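Local atomic coordinates of VP1 (New Jersey polyomavirus-2013, PDB entry 6Y5Y), a protein that forms the pentameric units of the polyomavirus outer capsid, probably as its main structural component, and binds the sialylated glycan 3'-sialyllactose. Residues I41-E46 / A89-P94; M83-C88 / F215-E220; V274-I279 / R298-T303. All blocks are in the same frame, centred on the assembly; numbering follows the deposited sequence.

Interaction 1: residues I41-E46 / A89-P94; sequences IELWLE and ARVQLP. With MG (magnesium ion), chain B.
Between Ile41, Leu43 and Leu45 on one strand and Ala89, Val91 and Leu93 on the other, no flat group takes part. The flat group with a partner nearby is the guanidinium of Arg90, whose side chain starts out on the other face of its strand and does not touch 41-46. It holds Gln92 OE1 at its edge, in plane: NH1 lies 2.9 Å and NH2 3.0 Å from that one oxygen, both from the same face of the Gln92 amide.

The interface itself is methyl against methyl. Val91 spreads its two branches: CG1 slides past Ile41 CG2 at 3.7 Å, and CG2 meets Leu43 CD2 at 3.6 Å. Leu43 has CG between its backbone N and carbonyl carbon (chi1 61°), a cramped rotamer that still brings CD2 to Val91. At one end Leu93 CD2 lies across Ile41 CG1 at 3.7 Å. At the other, Leu45 CD2 touches Ala89 CB at 3.8 Å.

The strand axes run 9.5 Å apart at 148°, as in facing sheets of a sandwich. Each strand bonds within its own sheet, Leu43 with Phe300 and Ala89 with Val274. Glu42 starts out on the other face of its strand and binds a magnesium ion through OE2 at 2.5 Å, near Ser226 of a neighbouring subunit. No hydrogen bond crosses the contact, so it rests on apolar packing alone, with metal and charge kept on the outer sides.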
loop_
_atom_site.group_PDB
_atom_site.type_symbol
_atom_site.label_atom_id
_atom_site.label_comp_id
_atom_site.label_asym_id
_atom_site.label_seq_id
_atom_site.Cartn_x
_atom_site.Cartn_y
_atom_site.Cartn_z
ATOM N N ILE D 41 1.161 32.479 -8.999
ATOM C CA ILE D 41 -0.286 32.525 -9.183
ATOM C C ILE D 41 -0.927 31.578 -8.180
ATOM O O ILE D 41 -0.523 30.415 -8.080
ATOM C CB ILE D 41 -0.683 32.133 -10.621
ATOM C CG1 ILE D 41 -0.014 33.067 -11.634
ATOM C CG2 ILE D 41 -2.184 32.148 -10.793
ATOM C CD1 ILE D 41 -0.319 34.522 -11.398
ATOM N N GLU D 42 -1.928 32.069 -7.447
ATOM C CA GLU D 42 -2.693 31.252 -6.515
ATOM C C GLU D 42 -4.161 31.270 -6.907
ATOM O O GLU D 42 -4.669 32.282 -7.402
ATOM C CB GLU D 42 -2.558 31.756 -5.083
ATOM C CG GLU D 42 -1.166 31.646 -4.500
ATOM C CD GLU D 42 -1.094 32.242 -3.109
ATOM O OE1 GLU D 42 -0.975 33.484 -3.002
ATOM O OE2 GLU D 42 -1.172 31.469 -2.124
ATOM N N LEU D 43 -4.846 30.149 -6.669
ATOM C CA LEU D 43 -6.275 30.069 -6.952
ATOM C C LEU D 43 -6.880 28.863 -6.244
ATOM O O LEU D 43 -6.179 27.931 -5.842
ATOM C CB LEU D 43 -6.542 29.990 -8.458
ATOM C CG LEU D 43 -5.937 28.759 -9.133
ATOM C CD1 LEU D 43 -7.004 27.740 -9.489
ATOM C CD2 LEU D 43 -5.121 29.158 -10.355
ATOM N N TRP D 44 -8.199 28.909 -6.087
ATOM C CA TRP D 44 -9.000 27.765 -5.683
ATOM C C TRP D 44 -9.870 27.323 -6.853
ATOM O O TRP D 44 -10.298 28.142 -7.675
ATOM C CB TRP D 44 -9.916 28.101 -4.496
ATOM C CG TRP D 44 -9.251 28.338 -3.174
ATOM C CD1 TRP D 44 -8.935 29.545 -2.623
ATOM C CD2 TRP D 44 -8.868 27.347 -2.214
ATOM N NE1 TRP D 44 -8.363 29.368 -1.389
ATOM C CE2 TRP D 44 -8.308 28.026 -1.114
ATOM C CE3 TRP D 44 -8.935 25.949 -2.184
ATOM C CZ2 TRP D 44 -7.819 27.357 0.011
ATOM C CZ3 TRP D 44 -8.452 25.286 -1.070
ATOM C CH2 TRP D 44 -7.901 25.990 0.014
ATOM N N LEU D 45 -10.127 26.023 -6.925
ATOM C CA LEU D 45 -11.138 25.469 -7.819
ATOM C C LEU D 45 -12.151 24.707 -6.977
ATOM O O LEU D 45 -11.792 23.759 -6.272
ATOM C CB LEU D 45 -10.521 24.550 -8.872
ATOM C CG LEU D 45 -9.777 25.204 -10.035
ATOM C CD1 LEU D 45 -9.346 24.128 -11.034
ATOM C CD2 LEU D 45 -10.660 26.253 -10.701
ATOM N N GLU D 46 -13.409 25.118 -7.049
ATOM C CA GLU D 46 -14.423 24.379 -6.320
ATOM C C GLU D 46 -14.822 23.126 -7.098
ATOM O O GLU D 46 -14.732 23.100 -8.328
ATOM C CB GLU D 46 -15.646 25.264 -6.062
ATOM C CG GLU D 46 -15.527 26.022 -4.741
ATOM C CD GLU D 46 -16.746 26.869 -4.412
ATOM O OE1 GLU D 46 -17.209 27.623 -5.300
ATOM O OE2 GLU D 46 -17.248 26.762 -3.265
ATOM N N ALA D 89 -9.978 26.374 -15.027
ATOM C CA ALA D 89 -9.963 27.828 -15.112
ATOM C C ALA D 89 -8.773 28.266 -15.950
ATOM O O ALA D 89 -7.751 27.581 -16.007
ATOM C CB ALA D 89 -9.888 28.478 -13.725
ATOM N N ARG D 90 -8.918 29.415 -16.593
ATOM C CA ARG D 90 -7.810 30.100 -17.241
ATOM C C ARG D 90 -7.471 31.340 -16.430
ATOM O O ARG D 90 -8.355 32.149 -16.133
ATOM C CB ARG D 90 -8.162 30.488 -18.679
ATOM C CG ARG D 90 -7.092 31.318 -19.374
ATOM C CD ARG D 90 -7.628 31.918 -20.675
ATOM N NE ARG D 90 -6.620 32.696 -21.395
ATOM C CZ ARG D 90 -6.263 33.940 -21.084
ATOM N NH1 ARG D 90 -6.821 34.559 -20.047
ATOM N NH2 ARG D 90 -5.339 34.565 -21.805
ATOM N N VAL D 91 -6.205 31.483 -16.059
ATOM C CA VAL D 91 -5.732 32.656 -15.339
ATOM C C VAL D 91 -5.034 33.586 -16.322
ATOM O O VAL D 91 -4.155 33.158 -17.086
ATOM C CB VAL D 91 -4.794 32.265 -14.184
ATOM C CG1 VAL D 91 -4.390 33.493 -13.388
ATOM C CG2 VAL D 91 -5.469 31.236 -13.287
ATOM N N GLN D 92 -5.435 34.854 -16.316
ATOM C CA GLN D 92 -4.762 35.862 -17.124
ATOM C C GLN D 92 -3.454 36.247 -16.442
ATOM O O GLN D 92 -3.451 36.644 -15.273
ATOM C CB GLN D 92 -5.656 37.088 -17.313
ATOM C CG GLN D 92 -5.006 38.176 -18.135
ATOM C CD GLN D 92 -4.660 37.703 -19.527
ATOM O OE1 GLN D 92 -5.489 37.102 -20.216
ATOM N NE2 GLN D 92 -3.427 37.961 -19.951
ATOM N N LEU D 93 -2.348 36.100 -17.157
ATOM C CA LEU D 93 -1.032 36.442 -16.640
ATOM C C LEU D 93 -0.660 37.856 -17.054
ATOM O O LEU D 93 -1.292 38.444 -17.937
ATOM C CB LEU D 93 -0.008 35.441 -17.161
ATOM C CG LEU D 93 -0.271 33.995 -16.744
ATOM C CD1 LEU D 93 0.687 33.073 -17.470
ATOM C CD2 LEU D 93 -0.115 33.860 -15.238
ATOM N N PRO D 94 0.367 38.439 -16.428
ATOM C CA PRO D 94 0.852 39.747 -16.887
ATOM C C PRO D 94 1.240 39.709 -18.358
ATOM O O PRO D 94 1.882 38.767 -18.831
ATOM C CB PRO D 94 2.064 40.012 -15.988
ATOM C CG PRO D 94 1.774 39.248 -14.738
ATOM C CD PRO D 94 1.025 38.013 -15.179
HETATM MG MG MG B . 0.048 32.223 -0.133
#

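Interaction 2: residues M83-C88 / F215-E220; sequences MPQYSC and FYPVEE
Met83 and Tyr86 reach segment 215-220 through similar first torsions, each with CG beside its own backbone N (chi1 -51° and -68°). Met83 then bends at chi3 (67°), which sets CE against Pro217 CB at 3.8 Å and 3.3 Å from Glu220 OE1, with the Glu219 carboxylate alongside. Those acids have stronger partners: Glu219 OE2 bonds His127 of a neighbouring subunit, and Glu220 OE1 bonds His184. The Tyr86 ring takes Val218 CG1 over the centre of one face, a CH-pi contact 3.9 Å from the centroid. Its hydroxyl is bonded to Trp221 O and Tyr151 OH.

Two backbone bonds join the segments. Val218 N reaches Pro84 O at 2.8 Å, and Tyr86 N reaches Tyr216 O at 3.1 Å. Between them Gln85 and Pro217 form the non-hydrogen-bonded pair, where a proline fits because no N-H is needed. A water bonded to Pro84 O also takes Glu219 N and gives to Glu219 OE1. Just beyond, Glu220 N bonds Pro217 O at 3.1 Å. The arrangement is a single antiparallel bridge running into a type I turn, and it ties the loop between strands 207-209 and 221-223 to the stretch that leads into strand 87-92 of the VP1 jelly roll.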
loop_
_atom_site.group_PDB
_atom_site.type_symbol
_atom_site.label_atom_id
_atom_site.label_comp_id
_atom_site.label_asym_id
_atom_site.label_seq_id
_atom_site.Cartn_x
_atom_site.Cartn_y
_atom_site.Cartn_z
ATOM N N MET D 83 -23.310 13.250 -12.897
ATOM C CA MET D 83 -22.040 12.875 -13.522
ATOM C C MET D 83 -20.960 13.871 -13.117
ATOM O O MET D 83 -20.908 14.989 -13.660
ATOM C CB MET D 83 -22.173 12.814 -15.044
ATOM C CG MET D 83 -23.352 11.972 -15.555
ATOM S SD MET D 83 -23.610 12.070 -17.346
ATOM C CE MET D 83 -22.126 11.244 -17.969
ATOM N N PRO D 84 -20.076 13.513 -12.183
ATOM C CA PRO D 84 -19.016 14.451 -11.786
ATOM C C PRO D 84 -18.181 14.884 -12.985
ATOM O O PRO D 84 -17.952 14.106 -13.910
ATOM C CB PRO D 84 -18.190 13.647 -10.774
ATOM C CG PRO D 84 -19.188 12.684 -10.188
ATOM C CD PRO D 84 -20.116 12.317 -11.323
ATOM N N GLN D 85 -17.749 16.147 -12.965
ATOM C CA GLN D 85 -17.073 16.776 -14.088
ATOM C C GLN D 85 -15.729 17.336 -13.647
ATOM O O GLN D 85 -15.477 17.539 -12.457
ATOM C CB GLN D 85 -17.925 17.907 -14.691
ATOM C CG GLN D 85 -19.306 17.434 -15.146
ATOM C CD GLN D 85 -20.449 18.236 -14.518
ATOM O OE1 GLN D 85 -20.292 19.408 -14.182
ATOM N NE2 GLN D 85 -21.603 17.601 -14.372
ATOM N N TYR D 86 -14.875 17.607 -14.632
ATOM C CA TYR D 86 -13.622 18.305 -14.366
ATOM C C TYR D 86 -13.886 19.761 -14.008
ATOM O O TYR D 86 -14.755 20.417 -14.593
ATOM C CB TYR D 86 -12.697 18.236 -15.586
ATOM C CG TYR D 86 -12.193 16.838 -15.854
ATOM C CD1 TYR D 86 -11.111 16.318 -15.143
ATOM C CD2 TYR D 86 -12.814 16.029 -16.791
ATOM C CE1 TYR D 86 -10.659 15.026 -15.367
ATOM C CE2 TYR D 86 -12.375 14.743 -17.026
ATOM C CZ TYR D 86 -11.292 14.245 -16.310
ATOM O OH TYR D 86 -10.874 12.955 -16.550
ATOM N N SER D 87 -13.127 20.270 -13.043
ATOM C CA SER D 87 -13.038 21.702 -12.806
ATOM C C SER D 87 -11.905 22.282 -13.642
ATOM O O SER D 87 -10.932 21.590 -13.945
ATOM C CB SER D 87 -12.800 21.990 -11.322
ATOM O OG SER D 87 -13.808 21.384 -10.529
ATOM N N CYS D 88 -12.034 23.555 -14.025
ATOM C CA CYS D 88 -10.954 24.184 -14.782
ATOM C C CYS D 88 -11.097 25.699 -14.760
ATOM O O CYS D 88 -12.177 26.241 -14.506
ATOM C CB CYS D 88 -10.902 23.676 -16.229
ATOM S SG CYS D 88 -12.316 24.118 -17.286
ATOM N N PHE D 215 -18.450 20.732 -17.097
ATOM C CA PHE D 215 -19.056 20.435 -18.394
ATOM C C PHE D 215 -18.650 19.088 -18.987
ATOM O O PHE D 215 -19.450 18.489 -19.711
ATOM C CB PHE D 215 -18.695 21.550 -19.386
ATOM C CG PHE D 215 -19.607 21.642 -20.572
ATOM C CD1 PHE D 215 -20.944 21.977 -20.418
ATOM C CD2 PHE D 215 -19.118 21.415 -21.849
ATOM C CE1 PHE D 215 -21.781 22.077 -21.520
ATOM C CE2 PHE D 215 -19.950 21.509 -22.957
ATOM C CZ PHE D 215 -21.283 21.837 -22.790
ATOM N N TYR D 216 -17.430 18.602 -18.729
ATOM C CA TYR D 216 -16.938 17.338 -19.253
ATOM C C TYR D 216 -16.951 16.297 -18.143
ATOM O O TYR D 216 -16.170 16.420 -17.183
ATOM C CB TYR D 216 -15.522 17.516 -19.808
ATOM C CG TYR D 216 -15.478 18.440 -21.010
ATOM C CD1 TYR D 216 -15.447 19.827 -20.855
ATOM C CD2 TYR D 216 -15.513 17.922 -22.299
ATOM C CE1 TYR D 216 -15.430 20.670 -21.953
ATOM C CE2 TYR D 216 -15.477 18.760 -23.405
ATOM C CZ TYR D 216 -15.455 20.124 -23.228
ATOM O OH TYR D 216 -15.446 20.941 -24.335
ATOM N N PRO D 217 -17.818 15.287 -18.204
ATOM C CA PRO D 217 -17.874 14.292 -17.122
ATOM C C PRO D 217 -16.633 13.406 -17.094
ATOM O O PRO D 217 -16.121 12.984 -18.134
ATOM C CB PRO D 217 -19.129 13.474 -17.449
ATOM C CG PRO D 217 -19.985 14.419 -18.295
ATOM C CD PRO D 217 -18.982 15.194 -19.112
ATOM N N VAL D 218 -16.176 13.095 -15.882
ATOM C CA VAL D 218 -14.971 12.275 -15.754
ATOM C C VAL D 218 -15.230 10.847 -16.222
ATOM O O VAL D 218 -14.303 10.163 -16.677
ATOM C CB VAL D 218 -14.422 12.298 -14.310
ATOM C CG1 VAL D 218 -14.280 13.715 -13.799
ATOM C CG2 VAL D 218 -15.293 11.506 -13.403
ATOM N N GLU D 219 -16.480 10.369 -16.150
ATOM C CA GLU D 219 -16.740 9.005 -16.600
ATOM C C GLU D 219 -16.716 8.867 -18.119
ATOM O O GLU D 219 -16.756 7.740 -18.622
ATOM C CB GLU D 219 -18.074 8.508 -16.036
ATOM C CG GLU D 219 -19.304 9.189 -16.628
ATOM C CD GLU D 219 -20.542 8.970 -15.760
ATOM O OE1 GLU D 219 -20.711 9.716 -14.773
ATOM O OE2 GLU D 219 -21.320 8.037 -16.049
ATOM N N GLU D 220 -16.629 9.973 -18.853
ATOM C CA GLU D 220 -16.568 9.943 -20.309
ATOM C C GLU D 220 -15.291 10.527 -20.899
ATOM O O GLU D 220 -15.043 10.323 -22.092
ATOM C CB GLU D 220 -17.759 10.712 -20.911
ATOM C CG GLU D 220 -19.110 10.023 -20.728
ATOM C CD GLU D 220 -20.264 10.900 -21.210
ATOM O OE1 GLU D 220 -20.434 12.012 -20.669
ATOM O OE2 GLU D 220 -20.969 10.485 -22.149
HETATM O O HOH W 1 -18.539 11.533 -14.596
HETATM O O HOH W 2 -15.607 20.430 -17.252
#

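Interaction 3: residues V274-I279 / R298-T303; sequences VSCADI and RYFKVT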
loop_
_atom_site.group_PDB
_atom_site.type_symbol
_atom_site.label_atom_id
_atom_site.label_comp_id
_atom_site.label_asym_id
_atom_site.label_seq_id
_atom_site.Cartn_x
_atom_site.Cartn_y
_atom_site.Cartn_z
ATOM N N VAL D 274 -5.484 25.650 -15.582
ATOM C CA VAL D 274 -5.462 24.709 -14.470
ATOM C C VAL D 274 -6.770 23.928 -14.466
ATOM O O VAL D 274 -7.826 24.446 -14.837
ATOM C CB VAL D 274 -5.231 25.421 -13.115
ATOM C CG1 VAL D 274 -3.857 26.094 -13.099
ATOM C CG2 VAL D 274 -6.326 26.437 -12.835
ATOM N N SER D 275 -6.692 22.659 -14.081
ATOM C CA SER D 275 -7.883 21.828 -14.032
ATOM C C SER D 275 -7.668 20.697 -13.039
ATOM O O SER D 275 -6.541 20.404 -12.637
ATOM C CB SER D 275 -8.257 21.287 -15.416
ATOM O OG SER D 275 -7.137 20.860 -16.152
ATOM N N CYS D 276 -8.770 20.061 -12.650
ATOM C CA CYS D 276 -8.686 19.020 -11.638
ATOM C C CYS D 276 -10.014 18.302 -11.503
ATOM O O CYS D 276 -11.043 18.731 -12.031
ATOM C CB CYS D 276 -8.269 19.587 -10.282
ATOM S SG CYS D 276 -9.523 20.661 -9.559
ATOM N N ALA D 277 -9.975 17.223 -10.728
ATOM C CA ALA D 277 -11.176 16.509 -10.328
ATOM C C ALA D 277 -10.816 15.735 -9.080
ATOM O O ALA D 277 -9.767 15.083 -9.039
ATOM C CB ALA D 277 -11.676 15.570 -11.424
ATOM N N ASP D 278 -11.662 15.823 -8.063
ATOM C CA ASP D 278 -11.353 15.191 -6.786
ATOM C C ASP D 278 -12.623 14.557 -6.224
ATOM O O ASP D 278 -13.254 15.098 -5.311
ATOM C CB ASP D 278 -10.737 16.212 -5.830
ATOM C CG ASP D 278 -9.334 16.597 -6.246
ATOM O OD1 ASP D 278 -8.422 15.756 -6.076
ATOM O OD2 ASP D 278 -9.154 17.722 -6.769
ATOM N N ILE D 279 -12.987 13.396 -6.772
ATOM C CA ILE D 279 -14.014 12.555 -6.163
ATOM C C ILE D 279 -13.398 11.876 -4.951
ATOM O O ILE D 279 -12.460 11.081 -5.087
ATOM C CB ILE D 279 -14.553 11.508 -7.153
ATOM C CG1 ILE D 279 -15.112 12.157 -8.417
ATOM C CG2 ILE D 279 -15.616 10.627 -6.485
ATOM C CD1 ILE D 279 -15.476 11.151 -9.499
ATOM N N ARG D 298 -9.875 22.291 -4.359
ATOM C CA ARG D 298 -8.435 22.158 -4.576
ATOM C C ARG D 298 -7.771 23.522 -4.742
ATOM O O ARG D 298 -8.263 24.381 -5.486
ATOM C CB ARG D 298 -8.140 21.287 -5.804
ATOM C CG ARG D 298 -6.619 21.076 -6.025
ATOM C CD ARG D 298 -6.352 20.173 -7.222
ATOM N NE ARG D 298 -6.573 18.756 -6.937
ATOM C CZ ARG D 298 -5.619 17.917 -6.527
ATOM N NH1 ARG D 298 -4.369 18.357 -6.339
ATOM N NH2 ARG D 298 -5.906 16.639 -6.310
ATOM N N TYR D 299 -6.640 23.704 -4.065
ATOM C CA TYR D 299 -5.826 24.907 -4.139
ATOM C C TYR D 299 -4.643 24.679 -5.074
ATOM O O TYR D 299 -4.107 23.571 -5.160
ATOM C CB TYR D 299 -5.334 25.275 -2.736
ATOM C CG TYR D 299 -4.164 26.241 -2.660
ATOM C CD1 TYR D 299 -4.370 27.612 -2.711
ATOM C CD2 TYR D 299 -2.863 25.781 -2.496
ATOM C CE1 TYR D 299 -3.307 28.500 -2.624
ATOM C CE2 TYR D 299 -1.796 26.661 -2.408
ATOM C CZ TYR D 299 -2.025 28.016 -2.471
ATOM O OH TYR D 299 -0.965 28.886 -2.382
ATOM N N PHE D 300 -4.247 25.735 -5.787
ATOM C CA PHE D 300 -3.062 25.717 -6.642
ATOM C C PHE D 300 -2.201 26.933 -6.335
ATOM O O PHE D 300 -2.725 28.037 -6.167
ATOM C CB PHE D 300 -3.402 25.781 -8.134
ATOM C CG PHE D 300 -4.096 24.564 -8.690
ATOM C CD1 PHE D 300 -5.454 24.358 -8.478
ATOM C CD2 PHE D 300 -3.412 23.680 -9.517
ATOM C CE1 PHE D 300 -6.109 23.267 -9.044
ATOM C CE2 PHE D 300 -4.053 22.585 -10.080
ATOM C CZ PHE D 300 -5.401 22.375 -9.841
ATOM N N LYS D 301 -0.883 26.736 -6.286
ATOM C CA LYS D 301 0.075 27.833 -6.376
ATOM C C LYS D 301 1.081 27.471 -7.454
ATOM O O LYS D 301 1.780 26.458 -7.338
ATOM C CB LYS D 301 0.781 28.100 -5.045
ATOM C CG LYS D 301 1.852 29.192 -5.142
ATOM C CD LYS D 301 2.750 29.218 -3.911
ATOM C CE LYS D 301 2.314 30.295 -2.936
ATOM N N VAL D 302 1.131 28.265 -8.515
ATOM C CA VAL D 302 1.966 27.968 -9.672
ATOM C C VAL D 302 3.050 29.034 -9.767
ATOM O O VAL D 302 2.754 30.234 -9.715
ATOM C CB VAL D 302 1.132 27.902 -10.962
ATOM C CG1 VAL D 302 2.021 27.537 -12.162
ATOM C CG2 VAL D 302 -0.026 26.918 -10.793
ATOM N N THR D 303 4.298 28.598 -9.901
ATOM C CA THR D 303 5.432 29.499 -10.066
ATOM C C THR D 303 5.863 29.497 -11.526
ATOM O O THR D 303 6.030 28.431 -12.126
ATOM C CB THR D 303 6.599 29.086 -9.173
ATOM O OG1 THR D 303 6.151 29.028 -7.819
ATOM C CG2 THR D 303 7.745 30.101 -9.287
#
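Asp278 OD1 accepts from two groups, Arg298 NH2 across the contact at 2.7 Å and His152 ND1 of strand 150-157. The other carboxylate oxygen, OD2, accepts from Arg298 NE at 2.8 Å. The salt bridge is therefore side-on and bidentate, with one nitrogen to each oxygen. OD1 uses its syn lone pair, and OD2 is met on the syn side, slightly out of the carboxylate plane. The two planes are nearly coplanar, 25° apart.

Arg298 leaves the backbone extended and bends at chi3 (-77°), which with a further turn at chi4 brings the NE/NH2 edge to the acid. Thr115 OG1 bonds NH1, so the group is held on more than one side. NH2 also meets a glycerol, probably from the crystallisation liquor. The pair is buried, and the bridge probably offsets each partner's charge inside the protein. Such pairing probably helps keep Asp278 ionised.

Next along the strand, Cys276 CB rests on the aliphatic Arg298 CD at 3.7 Å. The same CB lies at the edge of the Phe300 ring, 4.0 Å from CZ. Val274 CB sits over the centre of one ring face, 4.3 Å above the plane. Phe300 thus fills the space beside the salt bridge with apolar bulk, and Phe154 and Leu43 pack around this core.

The strand axes are 9.0 Å apart and run at 150°, and no backbone bond joins them here. The two strands are successive arms of one beta hairpin that part to enter facing sheets. This is the sandwich core of the viral jelly roll, with a buried Asp-Arg pair linking the two layers.

How the interactions relate
Interactions 1 and 3 cross the same beta sandwich, with centres about 9 Å apart. Strands 28-45 and 291-310 are neighbours in one layer, and 87-92 and 271-284 in the other. Ile41 O bonds Val302 N at 2.7 Å, and Tyr299 OH holds the magnesium-binding Glu42 through OE2 at 2.6 Å. Interaction 2 lies at the other end of strand 87-92, with its centre about 19 Å from that of interaction 1 and 14 Å from that of interaction 3. Ser87 connects all three: its N bonds Cys276 O at 2.8 Å and its OG bonds Glu46 O. The Met83 side chain is about 11 Å from the bound sialic acid, and no residue of interaction 2 belongs to the glycan pocket.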